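Local structure of putative O-acetylhomoserine (Thiol)-lyase (Campylobacter jejuni, 4OC9) at the interface of chains A and B and the interface of chains A and C. The protein is a pyridoxal-phosphate-dependent enzyme of the trans-sulfuration family that probably makes homocysteine from O-acetylhomoserine and sulfide. Sequence-based numbering; all coordinates share one arbitrary frame. Chains: chain A/B/C, Putative O-acetylhomoserine (Thiol)-lyase.

Contact 1: the interface of chains A and B. Residues chain A 21; chain B 34-36.
A:Arg21 lies against a loop of chain B and holds B:Asn34 through both its backbone carbonyl and its guanidinium. The backbone carbonyl A:Arg21 O accepts a hydrogen bond from B:Asn34 N at 2.9 Å. The guanidinium then reaches the same residue side-on, through NE and NH2. A:Arg21 NE donates to the backbone O of B:Asn34 at 2.7 Å. That oxygen lies almost in the guanidinium plane, and the bond is nearly straight. A:Arg21 NH2 donates to the side-chain amide oxygen OD1 of B:Asn34 at 2.8 Å. This second bond is more bent, 121° at the hydrogen, and NH2 sits above the amide plane.

The arginine chain bends at chi3 (63°), which turns NE and NH2 back toward the loop. In B:Asn34, CG is anti to the backbone N (chi1 -177°), and OD1 comes round to NH2.

B:Glu36 packs by its aliphatic part. B:Glu36 CG covers one face of the guanidinium, toward the rim, and lies 3.5 Å from A:Arg21 CD. The carboxylate makes no salt bridge here: B:Glu36 OE2 stays 4.7 Å from A:Arg21 NE. Its opposite charge may still favour the arginine electrostatically.

The patch ties a loop of one subunit to a loop of the next. Together with its two-fold twin it would help hold chains A and B together in the deposited four-chain assembly.

Contact 2: the interface of chains A and C. Residues chain A 37-38; chain C 354, 357-358, 365, 378, 381.
A:Leu38 inserts its side chain into a pocket of chain C built from C:Arg354, C:Cys357, C:Leu365 and C:His378. It opens helix 38-45 and carries the most buried surface of the patch. CG is anti to the backbone N (chi1 -163°), and the two methyls straddle the CB of C:His378, CD2 also reaching C:Arg354 and CD1 reaching C:Cys357.

A:Leu38 CD2 meets CB of C:His378 at 3.7 Å. The two side chains cross at about a right angle, and the contact is with the histidine's CB more than with its ring. The same methyl, A:Leu38 CD2, lies 3.9 Å from CG of C:Arg354, on the aliphatic part of that chain. A:Leu38 CD1 touches SG of C:Cys357 at 4.0 Å. C:Leu365 closes another side. C:Leu365 CD2 rests against the backbone where A:Asn37 joins A:Leu38, 3.9 Å from A:Leu38 CA, while C:Leu365 CD1 faces A:Leu38 CD1.

A backbone hydrogen bond anchors this apolar plug. The backbone N of A:Leu38 donates to OD1 of C:Asp358 at 2.9 Å. The bond is nearly straight, 164° at the hydrogen. The carboxylate thus caps an N-H in the first turn of the helix from across the interface. The helix start may in turn stabilise its negative charge.

C:Arg354 and C:Asp358 both sit on helix 350-359, one turn apart. The arginine chain is extended from CG to NE and brings its guanidinium beside the aspartate. In C:Asp358, OD1 is turned to chain A and OD2 to C:Arg354. OD2 of C:Asp358 lies over one guanidinium face, toward its rim, in a loose salt bridge of 3.7 Å to NH2 of C:Arg354. OD1 meets the A:Leu38 N-H on its syn side, 18° out of the carboxylate plane.

Contact 1: the interface of chains A and B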
ATOM      1  N   ARG A  21     -11.573  -0.262 -16.722  1.00 22.29           N
ATOM      2  CA  ARG A  21     -11.321   1.057 -17.246  1.00 25.71           C
ATOM      3  C   ARG A  21     -10.982   2.143 -16.203  1.00 22.14           C
ATOM      4  O   ARG A  21     -11.444   3.296 -16.286  1.00 22.53           O
ATOM      5  CB  ARG A  21     -12.468   1.494 -18.180  1.00 26.32           C
ATOM      6  CG  ARG A  21     -12.635   0.535 -19.352  1.00 28.45           C
ATOM      7  CD  ARG A  21     -13.581   1.046 -20.413  1.00 29.56           C
ATOM      8  NE  ARG A  21     -13.055   2.265 -21.008  1.00 30.63           N
ATOM      9  CZ  ARG A  21     -12.186   2.310 -22.014  1.00 31.93           C
ATOM     10  NH1 ARG A  21     -11.707   1.206 -22.542  1.00 27.28           N
ATOM     11  NH2 ARG A  21     -11.774   3.490 -22.480  1.00 36.37           N
TER
ATOM     12  N   ASN B  34     -12.786   5.654 -17.205  1.00 17.87           N
ATOM     13  CA  ASN B  34     -12.897   6.161 -18.554  1.00 17.36           C
ATOM     14  C   ASN B  34     -14.068   5.514 -19.276  1.00 18.94           C
ATOM     15  O   ASN B  34     -14.015   4.340 -19.644  1.00 17.73           O
ATOM     16  CB  ASN B  34     -11.604   5.861 -19.283  1.00 16.49           C
ATOM     17  CG  ASN B  34     -11.562   6.420 -20.698  1.00 16.40           C
ATOM     18  OD1 ASN B  34     -10.795   5.940 -21.507  1.00 18.21           O
ATOM     19  ND2 ASN B  34     -12.359   7.429 -21.003  1.00 16.34           N
ATOM     20  N   PHE B  35     -15.154   6.260 -19.436  1.00 22.26           N
ATOM     21  CA  PHE B  35     -16.341   5.724 -20.126  1.00 22.67           C
ATOM     22  C   PHE B  35     -15.935   5.570 -21.573  1.00 23.60           C
ATOM     23  O   PHE B  35     -15.196   6.406 -22.098  1.00 27.67           O
ATOM     24  CB  PHE B  35     -17.530   6.665 -20.025  1.00 21.76           C
ATOM     25  CG  PHE B  35     -17.870   7.031 -18.630  1.00 21.31           C
ATOM     26  CD1 PHE B  35     -18.455   6.102 -17.790  1.00 23.00           C
ATOM     27  CD2 PHE B  35     -17.670   8.315 -18.166  1.00 19.41           C
ATOM     28  CE1 PHE B  35     -18.802   6.432 -16.494  1.00 21.04           C
ATOM     29  CE2 PHE B  35     -18.019   8.648 -16.878  1.00 19.77           C
ATOM     30  CZ  PHE B  35     -18.573   7.706 -16.035  1.00 20.45           C
ATOM     31  N   GLU B  36     -16.426   4.516 -22.209  1.00 29.07           N
ATOM     32  CA  GLU B  36     -16.079   4.218 -23.606  1.00 31.91           C
ATOM     33  C   GLU B  36     -16.704   5.160 -24.594  1.00 29.27           C
ATOM     34  O   GLU B  36     -16.230   5.298 -25.705  1.00 29.72           O
ATOM     35  CB  GLU B  36     -16.452   2.769 -23.961  1.00 34.27           C
ATOM     36  CG  GLU B  36     -15.837   1.721 -23.042  1.00 36.01           C
ATOM     37  CD  GLU B  36     -16.250   0.308 -23.409  1.00 44.03           C
ATOM     38  OE1 GLU B  36     -16.221  -0.039 -24.607  1.00 53.47           O
ATOM     39  OE2 GLU B  36     -16.538  -0.488 -22.489  1.00 45.67           O
TER

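Contact 2: the interface of chains A and C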
ATOM      1  N   ASN A  37      -4.390 -22.034 -20.297  1.00 21.51           N
ATOM      2  CA  ASN A  37      -4.253 -23.440 -20.648  1.00 24.46           C
ATOM      3  C   ASN A  37      -2.792 -23.828 -20.576  1.00 21.34           C
ATOM      4  O   ASN A  37      -1.939 -22.973 -20.498  1.00 16.77           O
ATOM      5  CB  ASN A  37      -4.838 -23.734 -22.021  1.00 27.80           C
ATOM      6  CG  ASN A  37      -4.132 -23.002 -23.118  1.00 31.73           C
ATOM      7  OD1 ASN A  37      -2.908 -22.894 -23.128  1.00 31.70           O
ATOM      8  ND2 ASN A  37      -4.909 -22.477 -24.063  1.00 34.86           N
ATOM      9  N   LEU A  38      -2.516 -25.120 -20.573  1.00 22.40           N
ATOM     10  CA  LEU A  38      -1.114 -25.589 -20.475  1.00 23.61           C
ATOM     11  C   LEU A  38      -0.194 -25.141 -21.614  1.00 24.17           C
ATOM     12  O   LEU A  38       0.974 -24.823 -21.372  1.00 23.69           O
ATOM     13  CB  LEU A  38      -1.029 -27.095 -20.249  1.00 22.01           C
ATOM     14  CG  LEU A  38       0.373 -27.524 -19.736  1.00 24.95           C
ATOM     15  CD1 LEU A  38       0.258 -27.110 -18.293  1.00 24.79           C
ATOM     16  CD2 LEU A  38       0.743 -29.009 -19.774  1.00 22.75           C
TER
ATOM     17  N   ARG C 354      -2.051 -33.179 -19.215  1.00 25.11           N
ATOM     18  CA  ARG C 354      -2.419 -31.965 -19.870  1.00 25.67           C
ATOM     19  C   ARG C 354      -3.951 -31.778 -19.761  1.00 24.60           C
ATOM     20  O   ARG C 354      -4.431 -30.658 -19.515  1.00 28.13           O
ATOM     21  CB  ARG C 354      -1.954 -32.089 -21.318  1.00 27.21           C
ATOM     22  CG  ARG C 354      -1.719 -30.856 -22.130  1.00 29.32           C
ATOM     23  CD  ARG C 354      -1.304 -31.239 -23.568  1.00 32.09           C
ATOM     24  NE  ARG C 354      -1.724 -30.093 -24.392  1.00 38.79           N
ATOM     25  CZ  ARG C 354      -2.991 -29.849 -24.788  1.00 44.05           C
ATOM     26  NH1 ARG C 354      -3.289 -28.783 -25.546  1.00 47.71           N
ATOM     27  NH2 ARG C 354      -3.988 -30.656 -24.418  1.00 44.74           N
ATOM     28  N   CYS C 357      -4.711 -30.468 -16.257  1.00 16.97           N
ATOM     29  CA  CYS C 357      -4.385 -29.037 -16.117  1.00 19.13           C
ATOM     30  C   CYS C 357      -5.383 -28.123 -16.827  1.00 19.86           C
ATOM     31  O   CYS C 357      -5.692 -27.046 -16.333  1.00 22.17           O
ATOM     32  CB  CYS C 357      -3.027 -28.711 -16.667  1.00 19.92           C
ATOM     33  SG  CYS C 357      -1.692 -29.452 -15.769  1.00 20.95           S
ATOM     34  N   ASP C 358      -5.928 -28.578 -17.949  1.00 19.88           N
ATOM     35  CA  ASP C 358      -6.899 -27.798 -18.697  1.00 22.47           C
ATOM     36  C   ASP C 358      -8.366 -27.914 -18.191  1.00 20.85           C
ATOM     37  O   ASP C 358      -9.223 -27.114 -18.585  1.00 24.03           O
ATOM     38  CB  ASP C 358      -6.801 -28.170 -20.198  1.00 25.65           C
ATOM     39  CG  ASP C 358      -5.412 -27.794 -20.847  1.00 31.63           C
ATOM     40  OD1 ASP C 358      -4.564 -27.099 -20.243  1.00 35.20           O
ATOM     41  OD2 ASP C 358      -5.165 -28.180 -22.004  1.00 33.77           O
ATOM     42  N   LEU C 365      -4.416 -23.046 -12.794  1.00 14.16           N
ATOM     43  CA  LEU C 365      -3.225 -23.314 -13.565  1.00 14.51           C
ATOM     44  C   LEU C 365      -2.360 -22.065 -13.434  1.00 15.05           C
ATOM     45  O   LEU C 365      -2.662 -21.026 -14.013  1.00 13.11           O
ATOM     46  CB  LEU C 365      -3.561 -23.560 -15.027  1.00 15.15           C
ATOM     47  CG  LEU C 365      -2.349 -23.808 -15.923  1.00 15.09           C
ATOM     48  CD1 LEU C 365      -1.554 -25.003 -15.420  1.00 14.97           C
ATOM     49  CD2 LEU C 365      -2.812 -24.055 -17.341  1.00 15.68           C
ATOM     50  N   HIS C 378       2.334 -28.351 -14.597  1.00 23.37           N
ATOM     51  CA  HIS C 378       3.043 -29.497 -15.214  1.00 29.23           C
ATOM     52  C   HIS C 378       4.530 -29.108 -15.337  1.00 32.52           C
ATOM     53  O   HIS C 378       4.925 -28.524 -16.346  1.00 38.07           O
ATOM     54  CB  HIS C 378       2.499 -29.743 -16.612  1.00 32.74           C
ATOM     55  CG  HIS C 378       3.148 -30.892 -17.312  1.00 32.91           C
ATOM     56  ND1 HIS C 378       4.374 -30.792 -17.933  1.00 30.01           N
ATOM     57  CD2 HIS C 378       2.714 -32.160 -17.525  1.00 34.93           C
ATOM     58  CE1 HIS C 378       4.679 -31.954 -18.483  1.00 33.48           C
ATOM     59  NE2 HIS C 378       3.691 -32.805 -18.244  1.00 36.23           N
ATOM     60  N   SER C 381       7.442 -29.044 -18.716  1.00 50.08           N
ATOM     61  CA  SER C 381       7.334 -27.952 -19.699  1.00 46.71           C
ATOM     62  C   SER C 381       7.203 -26.559 -19.069  1.00 45.63           C
ATOM     63  O   SER C 381       6.877 -25.554 -19.752  1.00 32.68           O
ATOM     64  CB  SER C 381       6.056 -28.180 -20.524  1.00 50.49           C
ATOM     65  OG  SER C 381       4.869 -28.060 -19.726  1.00 41.65           O
TER

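The centres of contact 1 and contact 2 lie about 34 Å apart, and they share no residue. Chain A takes part in both, each time with a different partner. The two are related through sequence: the loop 34-36 used by chain B in contact 1 runs directly into residues 37-38, which chain A uses in contact 2. Since the chains are copies, one short stretch, 34-38, faces two different neighbours in each subunit. Contact 1 is polar and contact 2 is mainly apolar. Together they could couple two kinds of subunit interface within the deposited four-chain assembly.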